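Local coordinates for protein bvu-3222 (Bacteroides vulgatus ATCC 8482, PDB 3FYF), which is of unknown function but belongs to the DUF4251 family and is probably a periplasmic protein made with a signal peptide, at residues E51-V56 with M62-S67; T69-V74 with Q78-T83; Y121-N126 with A132-V137; S146-P151 with T157-G162. All blocks are in the same frame, centred on the assembly; numbering follows the deposited sequence. Where two conformers were deposited one is given.

Interaction 1. Residues E51-V56 with M62-S67; sequences EADNVV and MRFVSS
Strands 54-57 and 62-64 form a short antiparallel beta hairpin, in which Val55 and Arg63 are the hydrogen-bonded pair. Val55 N gives its hydrogen to Arg63 O at 3.0 Å, and Arg63 N returns a bond to Val55 O. Asn54 faces Phe64, and Val56 faces Met62, in the non-hydrogen-bonded pairs on either side. Val65 N adds a more bent bond to Asp53 O at 2.8 Å, with 137° at the hydrogen. The chain turns a corner at Asp53. Asp53 and Asn54 both face Asn161, which makes a classic beta bulge.

The Asp53 and Asn54 side chains lie alongside the Phe64 ring and point the same way as it does. Asp53 OD2 meets the ring at its edge, in plane, 3.3 Å from Phe64 CE1. The slightly positive C-H rim of the ring probably favours the carboxylate there. The carboxylate plane is turned 59° from the ring, and the Asn54 amide 79°. Asn54 ND2 bonds to Asp53 OD2 at 3.2 Å, which helps to fix the rotation of the carboxylate, while Asn54 OD1 accepts from Asn161 ND2. Val56 CG2 packs on Met62 CB at 3.9 Å. On the Glu51 side of the corner, Ser67 CB lies 3.6 Å from Glu51 CB.

Phe64 N donates to Gln144 OE1 of the second subunit, and the Phe64 ring meets the Tyr163 ring of that subunit. Phe64 therefore binds the neighbouring subunit through both its N and its ring, while its ring edge meets Asp53 within the chain.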
loop_
_atom_site.group_PDB
_atom_site.type_symbol
_atom_site.label_atom_id
_atom_site.label_comp_id
_atom_site.label_asym_id
_atom_site.label_seq_id
_atom_site.Cartn_x
_atom_site.Cartn_y
_atom_site.Cartn_z
ATOM N N GLU B 51 10.360 5.401 5.264
ATOM C CA GLU B 51 10.602 3.993 5.537
ATOM C C GLU B 51 9.557 3.156 4.797
ATOM O O GLU B 51 8.393 3.120 5.202
ATOM C CB GLU B 51 10.508 3.755 7.046
ATOM C CG GLU B 51 11.489 4.587 7.889
ATOM C CD GLU B 51 11.312 4.388 9.383
ATOM O OE1 GLU B 51 12.273 4.650 10.138
ATOM O OE2 GLU B 51 10.208 3.979 9.810
ATOM N N ALA B 52 9.972 2.494 3.717
ATOM C CA ALA B 52 9.041 1.788 2.838
ATOM C C ALA B 52 8.476 0.516 3.456
ATOM O O ALA B 52 9.218 -0.367 3.923
ATOM C CB ALA B 52 9.687 1.467 1.508
ATOM N N ASP B 53 7.147 0.450 3.450
ATOM C CA ASP B 53 6.406 -0.743 3.811
ATOM C C ASP B 53 6.170 -1.619 2.579
ATOM O O ASP B 53 6.312 -2.843 2.639
ATOM C CB ASP B 53 5.077 -0.349 4.436
ATOM C CG ASP B 53 4.190 -1.539 4.695
ATOM O OD1 ASP B 53 4.529 -2.351 5.585
ATOM O OD2 ASP B 53 3.160 -1.665 4.001
ATOM N N ASN B 54 5.800 -0.993 1.461
ATOM C CA ASN B 54 5.675 -1.721 0.202
ATOM C C ASN B 54 6.164 -0.922 -1.002
ATOM O O ASN B 54 6.322 0.287 -0.928
ATOM C CB ASN B 54 4.236 -2.220 -0.019
ATOM C CG ASN B 54 3.236 -1.097 -0.123
ATOM O OD1 ASN B 54 2.998 -0.556 -1.206
ATOM N ND2 ASN B 54 2.626 -0.751 1.000
ATOM N N VAL B 55 6.391 -1.619 -2.107
ATOM C CA VAL B 55 6.904 -1.014 -3.319
ATOM C C VAL B 55 6.015 -1.471 -4.461
ATOM O O VAL B 55 5.659 -2.642 -4.515
ATOM C CB VAL B 55 8.405 -1.400 -3.559
ATOM C CG1 VAL B 55 8.853 -1.058 -4.957
ATOM C CG2 VAL B 55 9.309 -0.712 -2.525
ATOM N N VAL B 56 5.629 -0.529 -5.327
ATOM C CA VAL B 56 4.810 -0.799 -6.520
ATOM C C VAL B 56 5.603 -0.436 -7.783
ATOM O O VAL B 56 6.127 0.668 -7.904
ATOM C CB VAL B 56 3.438 -0.032 -6.485
ATOM C CG1 VAL B 56 2.564 -0.395 -7.681
ATOM C CG2 VAL B 56 2.682 -0.326 -5.186
ATOM N N MET B 62 3.168 -5.330 -6.805
ATOM C CA MET B 62 3.470 -4.798 -5.483
ATOM C C MET B 62 4.039 -5.876 -4.565
ATOM O O MET B 62 3.576 -7.017 -4.566
ATOM C CB MET B 62 2.219 -4.180 -4.855
ATOM C CG MET B 62 1.476 -5.108 -3.909
ATOM S SD MET B 62 2.074 -4.997 -2.212
ATOM C CE MET B 62 1.253 -6.406 -1.471
ATOM N N ARG B 63 5.045 -5.502 -3.784
ATOM C CA ARG B 63 5.652 -6.393 -2.820
ATOM C C ARG B 63 5.789 -5.679 -1.488
ATOM O O ARG B 63 6.226 -4.526 -1.443
ATOM C CB ARG B 63 7.022 -6.849 -3.313
ATOM C CG ARG B 63 7.215 -8.355 -3.275
ATOM C CD ARG B 63 7.907 -8.808 -2.019
ATOM N NE ARG B 63 8.136 -10.250 -2.018
ATOM C CZ ARG B 63 8.220 -10.986 -0.916
ATOM N NH1 ARG B 63 8.436 -12.290 -1.008
ATOM N NH2 ARG B 63 8.081 -10.420 0.279
ATOM N N PHE B 64 5.392 -6.357 -0.412
ATOM C CA PHE B 64 5.665 -5.875 0.947
ATOM C C PHE B 64 7.135 -6.074 1.259
ATOM O O PHE B 64 7.761 -7.024 0.793
ATOM C CB PHE B 64 4.771 -6.553 1.991
ATOM C CG PHE B 64 3.377 -6.026 1.996
ATOM C CD1 PHE B 64 3.118 -4.735 2.435
ATOM C CD2 PHE B 64 2.331 -6.785 1.512
ATOM C CE1 PHE B 64 1.840 -4.227 2.413
ATOM C CE2 PHE B 64 1.042 -6.276 1.496
ATOM C CZ PHE B 64 0.802 -4.995 1.942
ATOM N N VAL B 65 7.684 -5.162 2.051
ATOM C CA VAL B 65 9.116 -4.957 2.047
ATOM C C VAL B 65 9.647 -4.507 3.411
ATOM O O VAL B 65 8.890 -4.002 4.241
ATOM C CB VAL B 65 9.458 -3.989 0.864
ATOM C CG1 VAL B 65 10.072 -2.666 1.316
ATOM C CG2 VAL B 65 10.243 -4.704 -0.216
ATOM N N SER B 66 10.934 -4.740 3.659
ATOM C CA SER B 66 11.586 -4.198 4.851
ATOM C C SER B 66 12.117 -2.792 4.586
ATOM O O SER B 66 12.726 -2.539 3.552
ATOM C CB SER B 66 12.725 -5.106 5.317
ATOM O OG SER B 66 13.530 -4.441 6.280
ATOM N N SER B 67 11.901 -1.892 5.543
ATOM C CA SER B 67 12.313 -0.490 5.416
ATOM C C SER B 67 13.805 -0.235 5.657
ATOM O O SER B 67 14.291 0.880 5.433
ATOM C CB SER B 67 11.475 0.388 6.343
ATOM O OG SER B 67 11.493 -0.088 7.674
#

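Interaction 2. Residues T69-V74 with Q78-T83; sequences TNYVEV and QGIIQT
Tyr71 to Val74 and Gln78 to Thr83 run antiparallel, their axes 4.5 Å apart at closest approach, as the two arms of a beta hairpin. Tyr71 with Gln82 and Glu73 with Ile80 are the hydrogen-bonded pairs. The bond from Ile80 N to Glu73 O is 2.7 Å long.

Tyr71, Glu73, Ile80 and Gln82 share one face. Tyr71 CG stands between its N and carbonyl carbon (chi1 60°), which swings the ring across to the other strand. There Gln82 CB lies over one ring face, 3.8 Å from the Tyr71 centroid, in a CH-pi contact. Ile80 CG2 meets Tyr71 CE1 obliquely at 3.7 Å. Glu73 extends beside Ile80, and its OE1 is 3.7 Å from Ile80 CD1. Near the open end of the hairpin, Thr83 OG1 donates to Asn70 OD1 at 2.9 Å, in the carbonyl plane. Asn70 OD1 also accepts from Ala84 N, and Gln82 OE1 is hydrogen-bonded to Thr101 OG1.

Val72 and Ile81 point to the other face, where Val72 packs on Tyr123 and Ile81 on Ile125, both from strand 119-126. Strand 48-52 flanks the first arm and strand 100-113 the second.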
loop_
_atom_site.group_PDB
_atom_site.type_symbol
_atom_site.label_atom_id
_atom_site.label_comp_id
_atom_site.label_asym_id
_atom_site.label_seq_id
_atom_site.Cartn_x
_atom_site.Cartn_y
_atom_site.Cartn_z
ATOM N N THR B 69 16.136 -1.804 3.921
ATOM C CA THR B 69 16.763 -1.909 2.599
ATOM C C THR B 69 15.982 -1.211 1.480
ATOM O O THR B 69 16.383 -1.251 0.315
ATOM C CB THR B 69 17.027 -3.384 2.205
ATOM O OG1 THR B 69 15.816 -4.142 2.326
ATOM C CG2 THR B 69 18.113 -4.000 3.093
ATOM N N ASN B 70 14.860 -0.591 1.835
ATOM C CA ASN B 70 14.086 0.225 0.894
ATOM C C ASN B 70 13.664 1.515 1.571
ATOM O O ASN B 70 12.778 1.524 2.426
ATOM C CB ASN B 70 12.853 -0.514 0.358
ATOM C CG ASN B 70 13.200 -1.805 -0.360
ATOM O OD1 ASN B 70 13.303 -1.837 -1.586
ATOM N ND2 ASN B 70 13.380 -2.882 0.406
ATOM N N TYR B 71 14.329 2.603 1.205
ATOM C CA TYR B 71 14.050 3.898 1.801
ATOM C C TYR B 71 14.349 5.056 0.852
ATOM O O TYR B 71 14.994 4.888 -0.183
ATOM C CB TYR B 71 14.798 4.073 3.136
ATOM C CG TYR B 71 16.310 3.993 3.052
ATOM C CD1 TYR B 71 17.076 5.132 2.798
ATOM C CD2 TYR B 71 16.978 2.785 3.259
ATOM C CE1 TYR B 71 18.461 5.070 2.724
ATOM C CE2 TYR B 71 18.371 2.711 3.195
ATOM C CZ TYR B 71 19.104 3.861 2.927
ATOM O OH TYR B 71 20.478 3.808 2.850
ATOM N N VAL B 72 13.852 6.228 1.225
ATOM C CA VAL B 72 14.132 7.469 0.527
ATOM C C VAL B 72 14.529 8.473 1.609
ATOM O O VAL B 72 13.779 8.694 2.555
ATOM C CB VAL B 72 12.900 7.938 -0.296
ATOM C CG1 VAL B 72 12.942 9.418 -0.561
ATOM C CG2 VAL B 72 12.807 7.173 -1.619
ATOM N N GLU B 73 15.718 9.053 1.485
ATOM C CA GLU B 73 16.254 9.911 2.539
ATOM C C GLU B 73 16.748 11.253 2.003
ATOM O O GLU B 73 17.383 11.298 0.966
ATOM C CB GLU B 73 17.392 9.188 3.264
ATOM C CG GLU B 73 17.836 9.867 4.549
ATOM C CD GLU B 73 19.181 9.379 5.038
ATOM O OE1 GLU B 73 20.115 10.208 5.086
ATOM O OE2 GLU B 73 19.304 8.178 5.369
ATOM N N VAL B 74 16.433 12.340 2.703
ATOM C CA VAL B 74 17.037 13.651 2.432
ATOM C C VAL B 74 17.558 14.212 3.751
ATOM O O VAL B 74 16.803 14.318 4.715
ATOM C CB VAL B 74 16.046 14.640 1.763
ATOM C CG1 VAL B 74 16.570 16.075 1.787
ATOM C CG2 VAL B 74 15.758 14.229 0.332
ATOM N N GLN B 78 21.681 16.663 1.043
ATOM C CA GLN B 78 22.052 15.423 0.364
ATOM C C GLN B 78 20.914 14.407 0.446
ATOM O O GLN B 78 20.204 14.341 1.450
ATOM C CB GLN B 78 23.327 14.844 0.983
ATOM C CG GLN B 78 24.578 15.699 0.765
ATOM C CD GLN B 78 25.267 15.398 -0.552
ATOM O OE1 GLN B 78 25.920 14.364 -0.703
ATOM N NE2 GLN B 78 25.136 16.307 -1.511
ATOM N N GLY B 79 20.745 13.617 -0.609
ATOM C CA GLY B 79 19.630 12.683 -0.682
ATOM C C GLY B 79 19.946 11.297 -1.201
ATOM O O GLY B 79 20.702 11.144 -2.159
ATOM N N ILE B 80 19.343 10.293 -0.563
ATOM C CA ILE B 80 19.521 8.883 -0.915
ATOM C C ILE B 80 18.209 8.244 -1.404
ATOM O O ILE B 80 17.167 8.387 -0.770
ATOM C CB ILE B 80 20.052 8.063 0.303
ATOM C CG1 ILE B 80 21.288 8.730 0.918
ATOM C CG2 ILE B 80 20.366 6.613 -0.099
ATOM C CD1 ILE B 80 21.606 8.279 2.329
ATOM N N ILE B 81 18.276 7.550 -2.539
ATOM C CA ILE B 81 17.244 6.597 -2.930
ATOM C C ILE B 81 17.862 5.202 -2.889
ATOM O O ILE B 81 18.757 4.889 -3.675
ATOM C CB ILE B 81 16.675 6.879 -4.345
ATOM C CG1 ILE B 81 16.042 8.273 -4.414
ATOM C CG2 ILE B 81 15.675 5.796 -4.746
ATOM C CD1 ILE B 81 15.880 8.797 -5.824
ATOM N N GLN B 82 17.389 4.376 -1.960
ATOM C CA GLN B 82 17.842 2.993 -1.848
ATOM C C GLN B 82 16.694 2.011 -2.070
ATOM O O GLN B 82 15.646 2.111 -1.426
ATOM C CB GLN B 82 18.481 2.744 -0.479
ATOM C CG GLN B 82 19.093 1.351 -0.305
ATOM C CD GLN B 82 20.349 1.155 -1.132
ATOM O OE1 GLN B 82 21.341 1.851 -0.940
ATOM N NE2 GLN B 82 20.314 0.193 -2.051
ATOM N N THR B 83 16.901 1.070 -2.986
ATOM C CA THR B 83 15.971 -0.038 -3.180
ATOM C C THR B 83 16.718 -1.346 -3.475
ATOM O O THR B 83 17.870 -1.329 -3.918
ATOM C CB THR B 83 14.887 0.285 -4.256
ATOM O OG1 THR B 83 13.790 -0.628 -4.127
ATOM C CG2 THR B 83 15.442 0.241 -5.676
#

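Interaction 3. Residues Y121-N126 with A132-V137; sequences YNYGIN and ATVSIV
The Tyr123 ring is a bump that rests on Val134 across this antiparallel beta hairpin. Val134 CB sits over one ring face, 3.8 Å from the Tyr123 centroid and 16° off the ring normal. Both valine methyls lie on the same side, under the rim near CZ and CE2. CG1 of Val134 comes within 3.5 Å of Tyr123 CZ, and Val134 CG2 approaches Tyr123 CE2. With chi1 at 63° the Tyr123 ring is turned toward the partner strand and leans over it.

Two isoleucines flank the ring at its edges, one on each side. Ile136 CD1 lies near the ring plane, 3.8 Å from Tyr123 CE1, and Ile125 CD1 lies in that plane on the CE2 side. Ile125 CG1 also packs on Val134 CG2. Tyr121 takes the other course: its CG is anti to the backbone N (chi1 -168°), and the ring leads away from Ile136. Tyr121 CD1 still lies 4.1 Å from Ile136 CD1.

On the opposite face Gly124 has no side chain beside Thr133, and their CA atoms are 4.3 Å apart. Asn122 ND2 donates to Tyr121 O from above the carbonyl plane and also to a water, which in turn donates to Ile136 O. Six backbone bonds hold the pairs Tyr121-Ile136, Tyr123-Val134 and Ile125-Ala132.

Strand 100-113 continues the sheet beyond the Tyr121-Asn126 arm, and strand 144-151 beyond the Ala132-Val137 arm. The packed face is buried: Tyr123 reaches Val72 and Val74 of strand 71-75, Val134 reaches Ile81 of strand 78-83, and the Tyr121 ring meets Phe48 edge-to-face.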
loop_
_atom_site.group_PDB
_atom_site.type_symbol
_atom_site.label_atom_id
_atom_site.label_comp_id
_atom_site.label_asym_id
_atom_site.label_seq_id
_atom_site.Cartn_x
_atom_site.Cartn_y
_atom_site.Cartn_z
ATOM N N TYR B 121 5.443 17.178 -1.866
ATOM C CA TYR B 121 6.859 17.519 -1.754
ATOM C C TYR B 121 7.621 16.924 -2.936
ATOM O O TYR B 121 7.724 15.693 -3.068
ATOM C CB TYR B 121 7.401 16.970 -0.432
ATOM C CG TYR B 121 8.771 17.463 -0.020
ATOM C CD1 TYR B 121 9.924 16.789 -0.416
ATOM C CD2 TYR B 121 8.912 18.579 0.804
ATOM C CE1 TYR B 121 11.182 17.227 -0.021
ATOM C CE2 TYR B 121 10.170 19.026 1.203
ATOM C CZ TYR B 121 11.298 18.343 0.788
ATOM O OH TYR B 121 12.549 18.767 1.171
ATOM N N ASN B 122 8.142 17.798 -3.799
ATOM C CA ASN B 122 8.840 17.385 -5.018
ATOM C C ASN B 122 10.298 17.847 -5.003
ATOM O O ASN B 122 10.596 18.912 -4.464
ATOM C CB ASN B 122 8.142 17.949 -6.267
ATOM C CG ASN B 122 6.762 17.334 -6.528
ATOM O OD1 ASN B 122 6.030 17.795 -7.396
ATOM N ND2 ASN B 122 6.417 16.295 -5.796
ATOM N N TYR B 123 11.189 17.048 -5.596
ATOM C CA TYR B 123 12.618 17.385 -5.713
ATOM C C TYR B 123 13.378 16.490 -6.700
ATOM O O TYR B 123 12.880 15.450 -7.134
ATOM C CB TYR B 123 13.324 17.373 -4.342
ATOM C CG TYR B 123 13.343 16.032 -3.633
ATOM C CD1 TYR B 123 12.269 15.627 -2.844
ATOM C CD2 TYR B 123 14.439 15.177 -3.736
ATOM C CE1 TYR B 123 12.277 14.411 -2.179
ATOM C CE2 TYR B 123 14.457 13.957 -3.076
ATOM C CZ TYR B 123 13.370 13.582 -2.298
ATOM O OH TYR B 123 13.371 12.374 -1.640
ATOM N N GLY B 124 14.588 16.916 -7.044
ATOM C CA GLY B 124 15.487 16.140 -7.892
ATOM C C GLY B 124 16.699 15.655 -7.116
ATOM O O GLY B 124 17.062 16.227 -6.084
ATOM N N ILE B 125 17.305 14.576 -7.606
ATOM C CA ILE B 125 18.532 14.020 -7.046
ATOM C C ILE B 125 19.563 13.929 -8.169
ATOM O O ILE B 125 19.294 13.331 -9.213
ATOM C CB ILE B 125 18.314 12.595 -6.447
ATOM C CG1 ILE B 125 17.301 12.613 -5.299
ATOM C CG2 ILE B 125 19.639 11.982 -5.973
ATOM C CD1 ILE B 125 17.880 13.009 -3.956
ATOM N N ASN B 126 20.730 14.530 -7.959
ATOM C CA ASN B 126 21.817 14.450 -8.934
ATOM C C ASN B 126 22.883 13.447 -8.509
ATOM O O ASN B 126 23.697 13.721 -7.625
ATOM C CB ASN B 126 22.426 15.831 -9.199
ATOM C CG ASN B 126 21.711 16.587 -10.309
ATOM O OD1 ASN B 126 22.352 17.239 -11.135
ATOM N ND2 ASN B 126 20.381 16.504 -10.336
ATOM N N ALA B 132 17.433 11.323 -10.781
ATOM C CA ALA B 132 16.000 11.082 -10.563
ATOM C C ALA B 132 15.211 12.306 -10.101
ATOM O O ALA B 132 15.738 13.187 -9.432
ATOM C CB ALA B 132 15.792 9.921 -9.572
ATOM N N THR B 133 13.941 12.352 -10.482
ATOM C CA THR B 133 12.995 13.247 -9.835
ATOM C C THR B 133 12.080 12.430 -8.926
ATOM O O THR B 133 11.653 11.327 -9.269
ATOM C CB THR B 133 12.178 14.092 -10.828
ATOM O OG1 THR B 133 11.580 13.245 -11.816
ATOM C CG2 THR B 133 13.074 15.126 -11.506
ATOM N N VAL B 134 11.813 12.994 -7.756
ATOM C CA VAL B 134 11.110 12.331 -6.678
ATOM C C VAL B 134 9.848 13.121 -6.367
ATOM O O VAL B 134 9.872 14.354 -6.327
ATOM C CB VAL B 134 11.998 12.263 -5.403
ATOM C CG1 VAL B 134 11.292 11.538 -4.284
ATOM C CG2 VAL B 134 13.338 11.585 -5.696
ATOM N N SER B 135 8.745 12.404 -6.167
ATOM C CA SER B 135 7.478 13.024 -5.817
ATOM C C SER B 135 6.860 12.332 -4.601
ATOM O O SER B 135 6.517 11.153 -4.657
ATOM C CB SER B 135 6.530 13.001 -7.020
ATOM O OG SER B 135 5.421 13.848 -6.814
ATOM N N ILE B 136 6.750 13.074 -3.502
ATOM C CA ILE B 136 6.190 12.567 -2.257
ATOM C C ILE B 136 4.811 13.179 -2.031
ATOM O O ILE B 136 4.628 14.384 -2.157
ATOM C CB ILE B 136 7.103 12.874 -1.024
ATOM C CG1 ILE B 136 8.483 12.224 -1.181
ATOM C CG2 ILE B 136 6.436 12.416 0.287
ATOM C CD1 ILE B 136 9.533 12.678 -0.148
ATOM N N VAL B 137 3.839 12.331 -1.714
ATOM C CA VAL B 137 2.542 12.798 -1.255
ATOM C C VAL B 137 2.400 12.299 0.176
ATOM O O VAL B 137 2.450 11.092 0.408
ATOM C CB VAL B 137 1.392 12.242 -2.125
ATOM C CG1 VAL B 137 0.055 12.746 -1.608
ATOM C CG2 VAL B 137 1.590 12.630 -3.622
HETATM O O HOH W 1 4.175 15.304 -4.800
#

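Interaction 4. Residues S146-P151 with T157-G162; sequences SVTINP and TLTMNG
Ser146 OG donates to Asn161 OD1 at 2.6 Å, the shortest polar contact between these two antiparallel strands. Beside it, Thr148 OG1 and Thr159 OG1 share a longer hydrogen bond of 3.3 Å. In both threonines CG2 is anti to the backbone N, with chi1 -57° for OG1. Thr159 CG2 thereby touches Ser146 OG at 3.3 Å. On the other face, Ile149 and Leu158 lie side by side, and Ile149 CD1 is 3.8 Å from Leu158 CD2.

The backbone sets these pairs. Val147 and Met160 exchange two bonds, and Ile149 N donates to Leu158 O at 2.8 Å. Ile149 O accepts from Thr157 N at 3.2 Å and only weakly from Leu158 N, because Thr157 and Leu158 form a classic beta bulge opposite Ile149. Thr157 OG1 bonds to Gly155 O and lies against Pro151 CD at 3.3 Å.

Further out, Asn54 takes the other end of the Asn161 amide, which helps to fix its rotation. Met62 of the second subunit packs on Asn161. The hairpin therefore has a hydroxyl and amide face, where buried Ser146 OG is paired with Asn161 OD1 and Asn161 ND2 with Asn54, and an apolar face of Val147, Ile149, Leu158 and Met160.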
loop_
_atom_site.group_PDB
_atom_site.type_symbol
_atom_site.label_atom_id
_atom_site.label_comp_id
_atom_site.label_asym_id
_atom_site.label_seq_id
_atom_site.Cartn_x
_atom_site.Cartn_y
_atom_site.Cartn_z
ATOM N N SER B 146 3.509 8.381 0.195
ATOM C CA SER B 146 3.840 7.673 -1.028
ATOM C C SER B 146 4.924 8.436 -1.795
ATOM O O SER B 146 4.800 9.640 -2.023
ATOM C CB SER B 146 2.598 7.581 -1.904
ATOM O OG SER B 146 2.766 6.585 -2.892
ATOM N N VAL B 147 5.971 7.732 -2.207
ATOM C CA VAL B 147 7.101 8.348 -2.918
ATOM C C VAL B 147 7.220 7.750 -4.307
ATOM O O VAL B 147 7.499 6.568 -4.430
ATOM C CB VAL B 147 8.444 8.081 -2.198
ATOM C CG1 VAL B 147 9.570 8.813 -2.888
ATOM C CG2 VAL B 147 8.382 8.516 -0.776
ATOM N N THR B 148 7.027 8.557 -5.350
ATOM C CA THR B 148 7.186 8.067 -6.722
ATOM C C THR B 148 8.522 8.557 -7.307
ATOM O O THR B 148 8.832 9.748 -7.263
ATOM C CB THR B 148 5.979 8.458 -7.620
ATOM O OG1 THR B 148 4.763 7.963 -7.043
ATOM C CG2 THR B 148 6.106 7.866 -9.009
ATOM N N ILE B 149 9.301 7.617 -7.837
ATOM C CA ILE B 149 10.633 7.882 -8.372
ATOM C C ILE B 149 10.679 7.720 -9.901
ATOM O O ILE B 149 10.272 6.695 -10.445
ATOM C CB ILE B 149 11.688 6.972 -7.684
ATOM C CG1 ILE B 149 11.712 7.240 -6.174
ATOM C CG2 ILE B 149 13.080 7.187 -8.281
ATOM C CD1 ILE B 149 11.918 5.993 -5.333
ATOM N N ASN B 150 11.177 8.753 -10.573
ATOM C CA ASN B 150 11.373 8.764 -12.023
ATOM C C ASN B 150 12.880 8.869 -12.376
ATOM O O ASN B 150 13.440 9.960 -12.362
ATOM C CB ASN B 150 10.574 9.939 -12.610
ATOM C CG ASN B 150 10.696 10.064 -14.128
ATOM O OD1 ASN B 150 11.521 9.413 -14.772
ATOM N ND2 ASN B 150 9.858 10.916 -14.704
ATOM N N PRO B 151 13.533 7.736 -12.698
ATOM C CA PRO B 151 14.964 7.762 -13.017
ATOM C C PRO B 151 15.296 8.117 -14.476
ATOM O O PRO B 151 14.674 7.604 -15.401
ATOM C CB PRO B 151 15.415 6.338 -12.692
ATOM C CG PRO B 151 14.219 5.499 -12.947
ATOM C CD PRO B 151 12.994 6.365 -12.738
ATOM N N THR B 157 8.550 4.914 -12.507
ATOM C CA THR B 157 8.924 3.515 -12.575
ATOM C C THR B 157 8.693 2.802 -11.243
ATOM O O THR B 157 8.297 1.639 -11.231
ATOM C CB THR B 157 10.405 3.362 -13.012
ATOM O OG1 THR B 157 10.722 4.366 -13.980
ATOM C CG2 THR B 157 10.653 1.990 -13.628
ATOM N N LEU B 158 8.924 3.500 -10.133
ATOM C CA LEU B 158 8.867 2.869 -8.815
ATOM C C LEU B 158 8.210 3.760 -7.760
ATOM O O LEU B 158 8.571 4.919 -7.600
ATOM C CB LEU B 158 10.280 2.449 -8.371
ATOM C CG LEU B 158 10.435 1.562 -7.130
ATOM C CD1 LEU B 158 11.473 0.473 -7.343
ATOM C CD2 LEU B 158 10.768 2.385 -5.904
ATOM N N THR B 159 7.256 3.193 -7.027
ATOM C CA THR B 159 6.602 3.904 -5.940
ATOM C C THR B 159 6.849 3.165 -4.619
ATOM O O THR B 159 6.689 1.956 -4.563
ATOM C CB THR B 159 5.086 4.044 -6.205
ATOM O OG1 THR B 159 4.875 4.722 -7.452
ATOM C CG2 THR B 159 4.403 4.830 -5.100
ATOM N N MET B 160 7.256 3.896 -3.580
ATOM C CA MET B 160 7.398 3.355 -2.223
ATOM C C MET B 160 6.308 3.921 -1.331
ATOM O O MET B 160 6.160 5.142 -1.227
ATOM C CB MET B 160 8.746 3.747 -1.605
ATOM C CG MET B 160 9.970 3.198 -2.307
ATOM S SD MET B 160 11.503 3.411 -1.362
ATOM C CE MET B 160 12.544 2.496 -2.448
ATOM N N ASN B 161 5.561 3.031 -0.678
ATOM C CA ASN B 161 4.519 3.431 0.261
ATOM C C ASN B 161 4.943 3.074 1.659
ATOM O O ASN B 161 5.296 1.934 1.920
ATOM C CB ASN B 161 3.195 2.735 -0.069
ATOM C CG ASN B 161 2.689 3.094 -1.453
ATOM O OD1 ASN B 161 2.469 4.267 -1.753
ATOM N ND2 ASN B 161 2.508 2.090 -2.302
ATOM N N GLY B 162 4.903 4.044 2.562
ATOM C CA GLY B 162 5.356 3.797 3.923
ATOM C C GLY B 162 5.166 4.971 4.850
ATOM O O GLY B 162 4.204 5.724 4.718
#

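In the fold
The four contacts are beta hairpins, in series along the chain, with strand 100-113 between 2 and 3, all in one curled antiparallel sheet. Interactions 3 and 4 have centres about 9 Å apart and are joined where strands 132-138 and 144-151 pair. Interaction 4 passes to interaction 1 through strand 158-166, which pairs with both 48-52 and 54-57. Strand 48-52 also pairs with 71-75 of interaction 2. Interactions 2 and 3 do not share a strand border, yet their side chains pack together, as do those of 2 and 4, across centres about 11 Å apart. The sheet thus folds over a common apolar core. Interactions 1 and 4 both touch the second subunit.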